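Local structure of alginate biosynthesis protein AlgX (Pseudomonas aeruginosa, 4KNC) at residues S60-G63 with W64-L67; E73-K77 with G78-V82; Q86-R89 with G90-N93; V163-T166 with L167-V170; L278-M281 with T282-E285. The protein takes part in O-acetylation of the exopolysaccharide alginate and protects the polymer from degradation as it crosses the periplasm. One frame throughout, in Å; residues are numbered along the deposited sequence.

Contact 1: residues S60-G63 with W64-L67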
loop_
_atom_site.group_PDB
_atom_site.type_symbol
_atom_site.label_atom_id
_atom_site.label_comp_id
_atom_site.label_asym_id
_atom_site.label_seq_id
_atom_site.Cartn_x
_atom_site.Cartn_y
_atom_site.Cartn_z
ATOM N N SER A 60 14.572 -3.980 7.220
ATOM C CA SER A 60 15.285 -4.538 8.370
ATOM C C SER A 60 14.799 -5.939 8.718
ATOM O O SER A 60 13.755 -6.378 8.225
ATOM C CB SER A 60 15.065 -3.647 9.586
ATOM O OG SER A 60 13.717 -3.723 10.007
ATOM N N ALA A 61 15.551 -6.627 9.581
ATOM C CA ALA A 61 15.187 -7.964 10.037
ATOM C C ALA A 61 13.807 -7.956 10.681
ATOM O O ALA A 61 12.992 -8.864 10.471
ATOM C CB ALA A 61 16.226 -8.491 11.023
ATOM N N GLU A 62 13.557 -6.916 11.468
ATOM C CA GLU A 62 12.242 -6.698 12.060
ATOM C C GLU A 62 11.143 -6.585 10.988
ATOM O O GLU A 62 10.049 -7.131 11.143
ATOM C CB GLU A 62 12.265 -5.456 12.959
ATOM C CG GLU A 62 10.891 -4.994 13.456
ATOM C CD GLU A 62 10.217 -5.985 14.405
ATOM O OE1 GLU A 62 10.871 -6.955 14.855
ATOM O OE2 GLU A 62 9.017 -5.790 14.702
ATOM N N GLY A 63 11.443 -5.878 9.903
ATOM C CA GLY A 63 10.511 -5.764 8.795
ATOM C C GLY A 63 10.164 -7.114 8.205
ATOM O O GLY A 63 8.992 -7.407 7.951
ATOM N N TRP A 64 11.182 -7.943 7.988
ATOM C CA TRP A 64 10.946 -9.282 7.443
ATOM C C TRP A 64 10.122 -10.158 8.387
ATOM O O TRP A 64 9.244 -10.909 7.937
ATOM C CB TRP A 64 12.256 -9.959 7.016
ATOM C CG TRP A 64 12.884 -9.246 5.845
ATOM C CD1 TRP A 64 14.061 -8.562 5.839
ATOM C CD2 TRP A 64 12.333 -9.110 4.524
ATOM N NE1 TRP A 64 14.290 -8.018 4.589
ATOM C CE2 TRP A 64 13.244 -8.346 3.765
ATOM C CE3 TRP A 64 11.165 -9.569 3.907
ATOM C CZ2 TRP A 64 13.022 -8.029 2.423
ATOM C CZ3 TRP A 64 10.952 -9.267 2.579
ATOM C CH2 TRP A 64 11.872 -8.492 1.851
ATOM N N ARG A 65 10.370 -10.027 9.690
ATOM C CA ARG A 65 9.543 -10.730 10.672
ATOM C C ARG A 65 8.086 -10.264 10.654
ATOM O O ARG A 65 7.163 -11.077 10.739
ATOM C CB ARG A 65 10.115 -10.590 12.090
ATOM C CG ARG A 65 11.361 -11.420 12.333
ATOM C CD ARG A 65 11.677 -11.513 13.811
ATOM N NE ARG A 65 11.787 -10.199 14.435
ATOM C CZ ARG A 65 12.924 -9.520 14.542
ATOM N NH1 ARG A 65 14.055 -10.031 14.067
ATOM N NH2 ARG A 65 12.932 -8.333 15.130
ATOM N N GLU A 66 7.880 -8.956 10.547
ATOM C CA GLU A 66 6.524 -8.417 10.525
ATOM C C GLU A 66 5.788 -8.865 9.257
ATOM O O GLU A 66 4.591 -9.177 9.293
ATOM C CB GLU A 66 6.547 -6.891 10.636
ATOM C CG GLU A 66 6.907 -6.364 12.042
ATOM C CD GLU A 66 7.115 -4.855 12.070
ATOM O OE1 GLU A 66 7.886 -4.353 11.229
ATOM O OE2 GLU A 66 6.505 -4.166 12.917
ATOM N N LEU A 67 6.512 -8.907 8.142
ATOM C CA LEU A 67 5.914 -9.336 6.884
ATOM C C LEU A 67 5.493 -10.795 6.982
ATOM O O LEU A 67 4.367 -11.141 6.615
ATOM C CB LEU A 67 6.861 -9.093 5.708
ATOM C CG LEU A 67 6.892 -7.632 5.207
ATOM C CD1 LEU A 67 8.106 -7.343 4.347
ATOM C CD2 LEU A 67 5.624 -7.306 4.444
#

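Contact 2: residues E73-K77 with G78-V82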
loop_
_atom_site.group_PDB
_atom_site.type_symbol
_atom_site.label_atom_id
_atom_site.label_comp_id
_atom_site.label_asym_id
_atom_site.label_seq_id
_atom_site.Cartn_x
_atom_site.Cartn_y
_atom_site.Cartn_z
ATOM N N GLU A 73 -0.874 -14.659 9.531
ATOM C CA GLU A 73 -2.217 -14.298 9.957
ATOM C C GLU A 73 -3.214 -14.372 8.789
ATOM O O GLU A 73 -4.287 -14.964 8.923
ATOM C CB GLU A 73 -2.222 -12.917 10.610
ATOM C CG GLU A 73 -3.477 -12.606 11.397
ATOM C CD GLU A 73 -3.702 -13.572 12.550
ATOM O OE1 GLU A 73 -2.744 -14.259 12.975
ATOM O OE2 GLU A 73 -4.851 -13.648 13.031
ATOM N N LEU A 74 -2.850 -13.804 7.640
ATOM C CA LEU A 74 -3.717 -13.897 6.462
ATOM C C LEU A 74 -3.977 -15.349 6.032
ATOM O O LEU A 74 -5.121 -15.723 5.750
ATOM C CB LEU A 74 -3.139 -13.098 5.294
ATOM C CG LEU A 74 -3.180 -11.578 5.493
ATOM C CD1 LEU A 74 -2.259 -10.894 4.500
ATOM C CD2 LEU A 74 -4.607 -11.081 5.338
ATOM N N LYS A 75 -2.915 -16.149 5.977
ATOM C CA LYS A 75 -3.016 -17.570 5.629
ATOM C C LYS A 75 -3.956 -18.356 6.550
ATOM O O LYS A 75 -4.687 -19.239 6.098
ATOM C CB LYS A 75 -1.639 -18.224 5.627
ATOM C CG LYS A 75 -1.662 -19.667 5.154
ATOM C CD LYS A 75 -2.263 -19.753 3.765
ATOM C CE LYS A 75 -2.346 -21.198 3.288
ATOM N NZ LYS A 75 -0.988 -21.758 3.014
ATOM N N ARG A 76 -3.946 -18.032 7.838
ATOM C CA ARG A 76 -4.851 -18.688 8.784
ATOM C C ARG A 76 -6.300 -18.440 8.402
ATOM O O ARG A 76 -7.164 -19.259 8.674
ATOM C CB ARG A 76 -4.649 -18.165 10.206
ATOM C CG ARG A 76 -3.404 -18.641 10.918
ATOM C CD ARG A 76 -3.566 -18.506 12.439
ATOM N NE ARG A 76 -4.072 -17.191 12.848
ATOM C CZ ARG A 76 -5.339 -16.943 13.176
ATOM N NH1 ARG A 76 -5.713 -15.721 13.533
ATOM N NH2 ARG A 76 -6.237 -17.919 13.139
ATOM N N LYS A 77 -6.563 -17.294 7.786
ATOM C CA LYS A 77 -7.926 -16.915 7.432
ATOM C C LYS A 77 -8.302 -17.448 6.039
ATOM O O LYS A 77 -9.396 -17.184 5.539
ATOM C CB LYS A 77 -8.079 -15.390 7.506
ATOM C CG LYS A 77 -9.517 -14.878 7.533
ATOM C CD LYS A 77 -9.562 -13.350 7.537
ATOM C CE LYS A 77 -10.962 -12.815 7.235
ATOM N NZ LYS A 77 -11.995 -13.330 8.182
ATOM N N GLY A 78 -7.395 -18.210 5.427
ATOM C CA GLY A 78 -7.603 -18.740 4.087
ATOM C C GLY A 78 -7.251 -17.774 2.952
ATOM O O GLY A 78 -7.808 -17.867 1.854
ATOM N N ILE A 79 -6.320 -16.858 3.213
ATOM C CA ILE A 79 -5.907 -15.866 2.216
ATOM C C ILE A 79 -4.428 -15.999 1.838
ATOM O O ILE A 79 -3.547 -15.939 2.700
ATOM C CB ILE A 79 -6.173 -14.433 2.718
ATOM C CG1 ILE A 79 -7.598 -14.319 3.261
ATOM C CG2 ILE A 79 -5.953 -13.413 1.606
ATOM C CD1 ILE A 79 -7.834 -13.050 4.048
ATOM N N GLU A 80 -4.165 -16.193 0.545
ATOM C CA GLU A 80 -2.797 -16.241 0.038
ATOM C C GLU A 80 -2.384 -14.822 -0.330
ATOM O O GLU A 80 -3.184 -14.074 -0.895
ATOM C CB GLU A 80 -2.717 -17.126 -1.211
ATOM C CG GLU A 80 -3.080 -18.582 -0.996
ATOM C CD GLU A 80 -1.936 -19.385 -0.408
ATOM O OE1 GLU A 80 -0.766 -18.956 -0.524
ATOM O OE2 GLU A 80 -2.202 -20.445 0.178
ATOM N N LEU A 81 -1.140 -14.457 -0.040
ATOM C CA LEU A 81 -0.665 -13.110 -0.328
ATOM C C LEU A 81 0.297 -13.059 -1.526
ATOM O O LEU A 81 1.267 -13.813 -1.592
ATOM C CB LEU A 81 -0.005 -12.496 0.917
ATOM C CG LEU A 81 0.470 -11.039 0.796
ATOM C CD1 LEU A 81 -0.702 -10.114 0.524
ATOM C CD2 LEU A 81 1.204 -10.608 2.054
ATOM N N VAL A 82 0.007 -12.167 -2.470
ATOM C CA VAL A 82 0.901 -11.886 -3.580
ATOM C C VAL A 82 1.386 -10.443 -3.455
ATOM O O VAL A 82 0.567 -9.527 -3.335
ATOM C CB VAL A 82 0.169 -12.055 -4.931
ATOM C CG1 VAL A 82 1.036 -11.573 -6.089
ATOM C CG2 VAL A 82 -0.246 -13.508 -5.138
#

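Contact 3: residues Q86-R89 with G90-N93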
loop_
_atom_site.group_PDB
_atom_site.type_symbol
_atom_site.label_atom_id
_atom_site.label_comp_id
_atom_site.label_asym_id
_atom_site.label_seq_id
_atom_site.Cartn_x
_atom_site.Cartn_y
_atom_site.Cartn_z
ATOM N N GLN A 86 6.953 -3.087 -7.265
ATOM C CA GLN A 86 7.176 -2.370 -8.526
ATOM C C GLN A 86 8.659 -1.999 -8.681
ATOM O O GLN A 86 9.258 -1.398 -7.797
ATOM C CB GLN A 86 6.293 -1.116 -8.594
ATOM C CG GLN A 86 6.109 -0.569 -10.020
ATOM C CD GLN A 86 5.453 0.818 -10.042
ATOM O OE1 GLN A 86 5.611 1.607 -9.105
ATOM N NE2 GLN A 86 4.711 1.110 -11.110
ATOM N N PRO A 87 9.268 -2.401 -9.796
ATOM C CA PRO A 87 10.705 -2.147 -9.964
ATOM C C PRO A 87 11.018 -0.677 -10.293
ATOM O O PRO A 87 10.137 0.081 -10.691
ATOM C CB PRO A 87 11.087 -3.062 -11.130
ATOM C CG PRO A 87 9.793 -3.234 -11.913
ATOM C CD PRO A 87 8.708 -3.253 -10.865
ATOM N N THR A 88 12.268 -0.276 -10.127
ATOM C CA THR A 88 12.604 1.139 -10.311
ATOM C C THR A 88 12.649 1.545 -11.782
ATOM O O THR A 88 12.760 0.706 -12.683
ATOM C CB THR A 88 13.913 1.517 -9.591
ATOM O OG1 THR A 88 14.979 0.661 -10.030
ATOM C CG2 THR A 88 13.745 1.380 -8.065
ATOM N N ARG A 89 12.532 2.841 -12.022
ATOM C CA ARG A 89 12.636 3.381 -13.364
ATOM C C ARG A 89 14.043 3.138 -13.880
ATOM O O ARG A 89 14.252 2.957 -15.071
ATOM C CB ARG A 89 12.295 4.884 -13.363
ATOM C CG ARG A 89 10.877 5.165 -12.850
ATOM C CD ARG A 89 10.571 6.666 -12.711
ATOM N NE ARG A 89 10.357 7.331 -14.000
ATOM C CZ ARG A 89 11.277 8.055 -14.635
ATOM N NH1 ARG A 89 12.492 8.207 -14.107
ATOM N NH2 ARG A 89 10.979 8.633 -15.796
ATOM N N GLY A 90 15.014 3.131 -12.975
ATOM C CA GLY A 90 16.390 2.887 -13.366
ATOM C C GLY A 90 16.592 1.447 -13.838
ATOM O O GLY A 90 17.261 1.217 -14.852
ATOM N N LEU A 91 16.010 0.480 -13.122
ATOM C CA LEU A 91 16.157 -0.923 -13.510
ATOM C C LEU A 91 15.474 -1.205 -14.832
ATOM O O LEU A 91 15.980 -1.973 -15.641
ATOM C CB LEU A 91 15.612 -1.869 -12.439
ATOM C CG LEU A 91 16.478 -1.990 -11.185
ATOM C CD1 LEU A 91 15.662 -2.583 -10.043
ATOM C CD2 LEU A 91 17.726 -2.827 -11.453
ATOM N N VAL A 92 14.325 -0.591 -15.073
ATOM C CA VAL A 92 13.595 -0.941 -16.290
ATOM C C VAL A 92 14.048 -0.107 -17.485
ATOM O O VAL A 92 14.306 -0.628 -18.582
ATOM C CB VAL A 92 12.075 -0.802 -16.104
ATOM C CG1 VAL A 92 11.365 -1.056 -17.413
ATOM C CG2 VAL A 92 11.571 -1.776 -15.039
ATOM N N ASN A 93 14.150 1.196 -17.266
ATOM C CA ASN A 93 14.466 2.119 -18.342
ATOM C C ASN A 93 15.893 2.656 -18.271
ATOM O O ASN A 93 16.161 3.784 -18.694
ATOM C CB ASN A 93 13.450 3.257 -18.381
ATOM C CG ASN A 93 12.108 2.816 -18.949
ATOM O OD1 ASN A 93 11.080 2.848 -18.256
ATOM N ND2 ASN A 93 12.110 2.409 -20.224
#

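Contact 4: residues V163-T166 with L167-V170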
loop_
_atom_site.group_PDB
_atom_site.type_symbol
_atom_site.label_atom_id
_atom_site.label_comp_id
_atom_site.label_asym_id
_atom_site.label_seq_id
_atom_site.Cartn_x
_atom_site.Cartn_y
_atom_site.Cartn_z
ATOM N N VAL A 163 2.535 -11.128 -13.435
ATOM C CA VAL A 163 1.774 -11.369 -12.198
ATOM C C VAL A 163 0.744 -12.490 -12.393
ATOM O O VAL A 163 0.597 -13.373 -11.540
ATOM C CB VAL A 163 1.062 -10.101 -11.655
ATOM C CG1 VAL A 163 0.286 -10.446 -10.379
ATOM C CG2 VAL A 163 2.070 -8.994 -11.381
ATOM N N ALA A 164 0.053 -12.452 -13.535
ATOM C CA ALA A 164 -0.929 -13.462 -13.901
ATOM C C ALA A 164 -0.296 -14.848 -13.873
ATOM O O ALA A 164 -0.899 -15.811 -13.355
ATOM C CB ALA A 164 -1.507 -13.180 -15.276
ATOM N N GLU A 165 0.919 -14.953 -14.419
ATOM C CA GLU A 165 1.595 -16.252 -14.325
ATOM C C GLU A 165 1.787 -16.684 -12.875
ATOM O O GLU A 165 1.536 -17.839 -12.548
ATOM C CB GLU A 165 2.903 -16.277 -15.109
ATOM C CG GLU A 165 2.648 -16.211 -16.609
ATOM C CD GLU A 165 1.684 -17.301 -17.061
ATOM O OE1 GLU A 165 2.037 -18.491 -16.891
ATOM O OE2 GLU A 165 0.576 -16.976 -17.561
ATOM N N THR A 166 2.180 -15.767 -11.990
ATOM C CA THR A 166 2.231 -16.148 -10.560
ATOM C C THR A 166 0.860 -16.563 -9.978
ATOM O O THR A 166 0.765 -17.552 -9.246
ATOM C CB THR A 166 2.873 -15.047 -9.680
ATOM O OG1 THR A 166 4.262 -14.954 -9.982
ATOM C CG2 THR A 166 2.730 -15.362 -8.200
ATOM N N LEU A 167 -0.196 -15.821 -10.309
ATOM C CA LEU A 167 -1.538 -16.118 -9.802
ATOM C C LEU A 167 -1.943 -17.548 -10.129
ATOM O O LEU A 167 -2.529 -18.247 -9.296
ATOM C CB LEU A 167 -2.578 -15.165 -10.384
ATOM C CG LEU A 167 -2.440 -13.693 -10.025
ATOM C CD1 LEU A 167 -3.575 -12.906 -10.667
ATOM C CD2 LEU A 167 -2.444 -13.529 -8.501
ATOM N N LYS A 168 -1.625 -17.977 -11.345
ATOM C CA LYS A 168 -1.951 -19.339 -11.747
ATOM C C LYS A 168 -1.290 -20.421 -10.884
ATOM O O LYS A 168 -1.786 -21.540 -10.828
ATOM C CB LYS A 168 -1.645 -19.555 -13.234
ATOM C CG LYS A 168 -2.607 -18.788 -14.153
ATOM C CD LYS A 168 -2.157 -18.855 -15.606
ATOM C CE LYS A 168 -3.096 -18.093 -16.527
ATOM N NZ LYS A 168 -2.494 -17.932 -17.893
ATOM N N GLN A 169 -0.194 -20.091 -10.201
ATOM C CA GLN A 169 0.497 -21.058 -9.329
ATOM C C GLN A 169 -0.106 -21.127 -7.926
ATOM O O GLN A 169 0.191 -22.045 -7.150
ATOM C CB GLN A 169 1.985 -20.700 -9.175
ATOM C CG GLN A 169 2.819 -20.725 -10.459
ATOM C CD GLN A 169 4.140 -19.976 -10.306
ATOM O OE1 GLN A 169 4.477 -19.491 -9.220
ATOM N NE2 GLN A 169 4.885 -19.864 -11.400
ATOM N N VAL A 170 -0.926 -20.144 -7.585
ATOM C CA VAL A 170 -1.410 -20.012 -6.214
ATOM C C VAL A 170 -2.417 -21.105 -5.859
ATOM O O VAL A 170 -3.379 -21.321 -6.590
ATOM C CB VAL A 170 -2.004 -18.602 -5.960
ATOM C CG1 VAL A 170 -2.484 -18.460 -4.536
ATOM C CG2 VAL A 170 -0.967 -17.543 -6.253
HETATM O O HOH W 1 5.957 -16.769 -8.587
#

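Contact 5: residues L278-M281 with T282-E285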
loop_
_atom_site.group_PDB
_atom_site.type_symbol
_atom_site.label_atom_id
_atom_site.label_comp_id
_atom_site.label_asym_id
_atom_site.label_seq_id
_atom_site.Cartn_x
_atom_site.Cartn_y
_atom_site.Cartn_z
ATOM N N LEU A 278 -5.179 -1.328 4.582
ATOM C CA LEU A 278 -5.833 -1.071 5.867
ATOM C C LEU A 278 -7.331 -0.775 5.683
ATOM O O LEU A 278 -8.169 -1.332 6.385
ATOM C CB LEU A 278 -5.138 0.068 6.621
ATOM C CG LEU A 278 -3.735 -0.169 7.197
ATOM C CD1 LEU A 278 -3.278 1.028 8.063
ATOM C CD2 LEU A 278 -3.676 -1.475 8.007
ATOM N N ALA A 279 -7.669 0.083 4.724
ATOM C CA ALA A 279 -9.076 0.382 4.467
ATOM C C ALA A 279 -9.829 -0.872 4.044
ATOM O O ALA A 279 -10.924 -1.147 4.547
ATOM C CB ALA A 279 -9.214 1.477 3.410
ATOM N N TYR A 280 -9.234 -1.637 3.130
ATOM C CA TYR A 280 -9.843 -2.898 2.684
ATOM C C TYR A 280 -10.100 -3.879 3.835
ATOM O O TYR A 280 -11.202 -4.418 3.975
ATOM C CB TYR A 280 -8.992 -3.576 1.596
ATOM C CG TYR A 280 -9.608 -4.848 1.062
ATOM C CD1 TYR A 280 -10.937 -4.882 0.653
ATOM C CD2 TYR A 280 -8.864 -6.013 0.954
ATOM C CE1 TYR A 280 -11.511 -6.052 0.166
ATOM C CE2 TYR A 280 -9.425 -7.176 0.465
ATOM C CZ TYR A 280 -10.746 -7.192 0.076
ATOM O OH TYR A 280 -11.299 -8.362 -0.410
ATOM N N MET A 281 -9.095 -4.103 4.674
ATOM C CA MET A 281 -9.278 -5.021 5.797
ATOM C C MET A 281 -10.114 -4.427 6.939
ATOM O O MET A 281 -10.440 -5.129 7.894
ATOM C CB MET A 281 -7.938 -5.523 6.331
ATOM C CG MET A 281 -7.060 -6.187 5.297
ATOM S SD MET A 281 -5.926 -7.366 6.045
ATOM C CE MET A 281 -4.943 -6.335 7.122
ATOM N N THR A 282 -10.450 -3.141 6.862
ATOM C CA THR A 282 -11.421 -2.587 7.812
ATOM C C THR A 282 -12.848 -2.794 7.291
ATOM O O THR A 282 -13.815 -2.720 8.047
ATOM C CB THR A 282 -11.179 -1.082 8.105
ATOM O OG1 THR A 282 -9.823 -0.885 8.520
ATOM C CG2 THR A 282 -12.095 -0.591 9.218
ATOM N N SER A 283 -12.977 -3.067 5.997
ATOM C CA SER A 283 -14.298 -3.187 5.392
ATOM C C SER A 283 -15.033 -4.451 5.839
ATOM O O SER A 283 -14.420 -5.494 6.093
ATOM C CB SER A 283 -14.207 -3.130 3.857
ATOM O OG SER A 283 -13.796 -4.376 3.306
ATOM N N GLU A 284 -16.356 -4.345 5.930
ATOM C CA GLU A 284 -17.211 -5.475 6.278
ATOM C C GLU A 284 -17.156 -6.592 5.246
ATOM O O GLU A 284 -17.046 -7.757 5.615
ATOM C CB GLU A 284 -18.667 -5.024 6.462
ATOM N N GLU A 285 -17.238 -6.240 3.962
ATOM C CA GLU A 285 -17.230 -7.245 2.899
ATOM C C GLU A 285 -15.987 -8.126 2.986
ATOM O O GLU A 285 -16.057 -9.332 2.717
ATOM C CB GLU A 285 -17.347 -6.600 1.512
ATOM C CG GLU A 285 -17.320 -7.593 0.335
ATOM C CD GLU A 285 -18.529 -8.534 0.284
ATOM O OE1 GLU A 285 -19.611 -8.185 0.807
ATOM O OE2 GLU A 285 -18.393 -9.638 -0.285
#

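Contact 1: residues S60-G63 with W64-L67
Glu66 N donates to Glu62 O at 2.9 Å, one of four successive backbone bonds from residue i+4 back to residue i that start helix 61-76. Trp64, Arg65 and Leu67 reach Ser60, Ala61 and Gly63 in the same way. Ser60 is the N-cap: its OG accepts from Gly63 N at 3.1 Å, satisfying an amide that has no earlier helical carbonyl to use. On the outer side Glu62 and Arg65 form an i to i+3 salt bridge. Their chains cross at about a right angle, and the carboxylate and guanidinium planes are 60° apart, consistent with a single OE1-NH2 bond rather than a two-pronged pairing. The modelled separation of 2.5 Å from Glu62 OE1 to Arg65 NH2 is very short, and its exact length is doubtful. One face of the guanidinium lies over Ala61 O and Glu62 CA. The other carboxylate oxygen, Glu62 OE2, is 3.5 Å from Glu66 OE2; two like charges so close would probably raise the affinity of one of them for a proton. Trp64 sends its indole to helix 107-123, where it meets Phe121 edge-to-face. Its CG lies beside its own backbone N (chi1 -67°), a torsion that sets Trp64 CD1 3.2 Å from Ser60 O.

Contact 2: residues E73-K77 with G78-V82
A Schellman motif ends helix 61-76 and sends the chain into strand 80-85. Its two diagnostic bonds are both present: Ile79 N donates to Leu74 O at 3.0 Å, and inside that loop Gly78 N donates to Lys75 O, also at 3.0 Å. Both donors stand well above the plane of the carbonyl they use, as expected where the chain folds back over its last turn. Leu74 O takes a second bond, from Lys77 N, arriving at the opposite face to Ile79 N. Gly78 turns the chain with a positive phi of 83°, a conformation glycine takes easily. The hydrophobic pair usual for this motif is also there, Leu74 CD2 meeting Ile79 CD1 at 4.0 Å, with the aliphatic part of Lys77 running alongside Ile79 in the same direction. Further on, Leu81 CD2 reaches Leu74 CD1 at 4.2 Å, and Leu294 of the neighbouring strand lies against both Ile79 and Leu81. On the other flank Lys75 and Glu80 lie side by side, pointing the same way. The Lys75 chain bends at chi2 (57°) and brings CE to 3.2 Å and NZ to 3.4 Å from Glu80 OE2, a loose ion pair in which the methylene is nearer than the ammonium. The other oxygen, Glu80 OE1, accepts from Trp127 NE1, so both oxygens of the buried carboxylate have a partner. The glycine-centred Schellman C-cap is a standard helix ending, here leading into the outermost strand 80-85 of the parallel sheet.

Contact 3: residues Q86-R89 with G90-N93
Thr88 OG1 and Leu91 make the close-fitting part of this contact, the N-cap of the short helix 89-93. The hydroxyl accepts from Leu91 N at 3.3 Å, a fairly straight bond (154°), and the isobutyl group closes round it, with CG and CD1 of Leu91 each 3.3 Å from Thr88 OG1. That position follows from chi1 of 55°, which sets OG1 between the backbone N and the carbonyl carbon of Thr88, where it can accept from Leu91 N. The backbone is drawn in as well: Val92 N reaches Thr88 O, and Asn93 N reaches Arg89 O at 2.8 Å. The looser part is the apolar flank, where Pro87 CG does no more than brush Val92 CG2 at 3.9 Å. No flank is a solvent side, since every touching residue is buried; Leu91 continues onto Tyr107 and Ala110 of helix 107-123. The polar ends of Arg89 and Asn93 find their partners outside the two segments, Arg89 NH1 at Asp52 OD2 and Leu46 O, Arg89 NH2 at Phe145 O, the guanidinium on Phe47 by a cation-pi contact, Asn93 ND2 at Glu137 OE2 and Asn93 OD1 at Tyr144 N. The salt bridge to Asp52 and the two carbonyls imply that the buried charge of Arg89 is probably compensated; its side chain lies about 6 Å from that of Asp148, an inferred active-site residue, and may influence the electrostatics beside the presumed Ser-His-Asp triad.

Contact 4: residues V163-T166 with L167-V170
Glu165 and Lys168 slant across each other on the outer face of helix 153-169, near its C-terminal end. The Lys168 chain is extended, whereas that of Glu165 folds at chi2 (-54°) and turns its carboxylate toward the ammonium. Lys168 NZ donates to Glu165 OE2 at 3.2 Å, meeting the syn side only 17° out of the carboxylate plane, an i to i+3 salt bridge. Thr166 and Gln169 are joined indirectly: a water sits 2.8 Å from Thr166 OG1 and donates to Gln169 OE1 at 3.2 Å. The first torsion of Thr166 (chi1 -69°) sets OG1 beside its own backbone N, where it meets this water. The inner face is apolar, and Val163 CG1 touches Leu167 CG at 4.3 Å; both residues go on to strand 80-85. In the backbone, i+4 bonding persists to Lys168 N on Ala164 O, then tightens: Gln169 N donates to Thr166 O at 2.9 Å from well above the carbonyl plane, and Val170 N to Leu167 O. This i+3 tightening marks the last turn of an amphipathic helix laid on the parallel sheet, as in the alpha/beta fold of SGNH hydrolases.

Contact 5: residues L278-M281 with T282-E285
Thr282 opens the second segment by turning its hydroxyl back onto Leu278, the residue four places earlier. Thr282 OG1 donates to Leu278 O at 2.7 Å from above the carbonyl plane (37° out of it); the torsion that puts OG1 beside the backbone N (chi1 -54°) brings it back within reach of this oxygen in the preceding turn. Thr282 N makes two weak bonds, to Leu278 O and to Ala279 O, as the regular helix 275-282 runs out. The hydroxyl thus gives Leu278 O a sounder partner than the weak bond from Thr282 N. Ser283 comes next and grips Tyr280 O twice. Its N donates at 3.0 Å to Tyr280 O, standing 65° above the carbonyl plane, while Ser283 OG donates to the same oxygen, Tyr280 O, at 2.7 Å and within that plane. Ser283 OG also lies 3.9 Å from Tyr280 CD1, oblique to the ring. Ser283 is the N-cap of helix 284-288, and OG accepts a weak bond from Phe286 N, so one hydroxyl serves the last turn of one helix and the first of the next. Phe286 in turn meets Tyr280 edge-to-face. Sharing one residue between a helix end and an N-cap is typical of a tight helix-helix junction, here at the approach to strand 293-298 of the SGNH hydrolase-like domain.

Overall arrangement
All five contacts lie in the SGNH hydrolase-like domain and follow one another in series along the chain. Contacts 1 and 2 sit toward the two ends of helix 61-76, centres about 17 Å apart; contact 2 passes into strand 80-85, an edge of the four-stranded parallel sheet, and contact 3 follows that strand. Contact 2 touches two others: Glu80 and Val82 pack on Val170 and Leu167 of contact 4, and Leu74 meets Met281 of contact 5. Contacts 3 and 5 lie on opposite sides of the chain's centre, about 31 Å between centres. All five lie at helix ends or junctions of the alpha/beta framework, and contact 3 alone is also near the inferred active site.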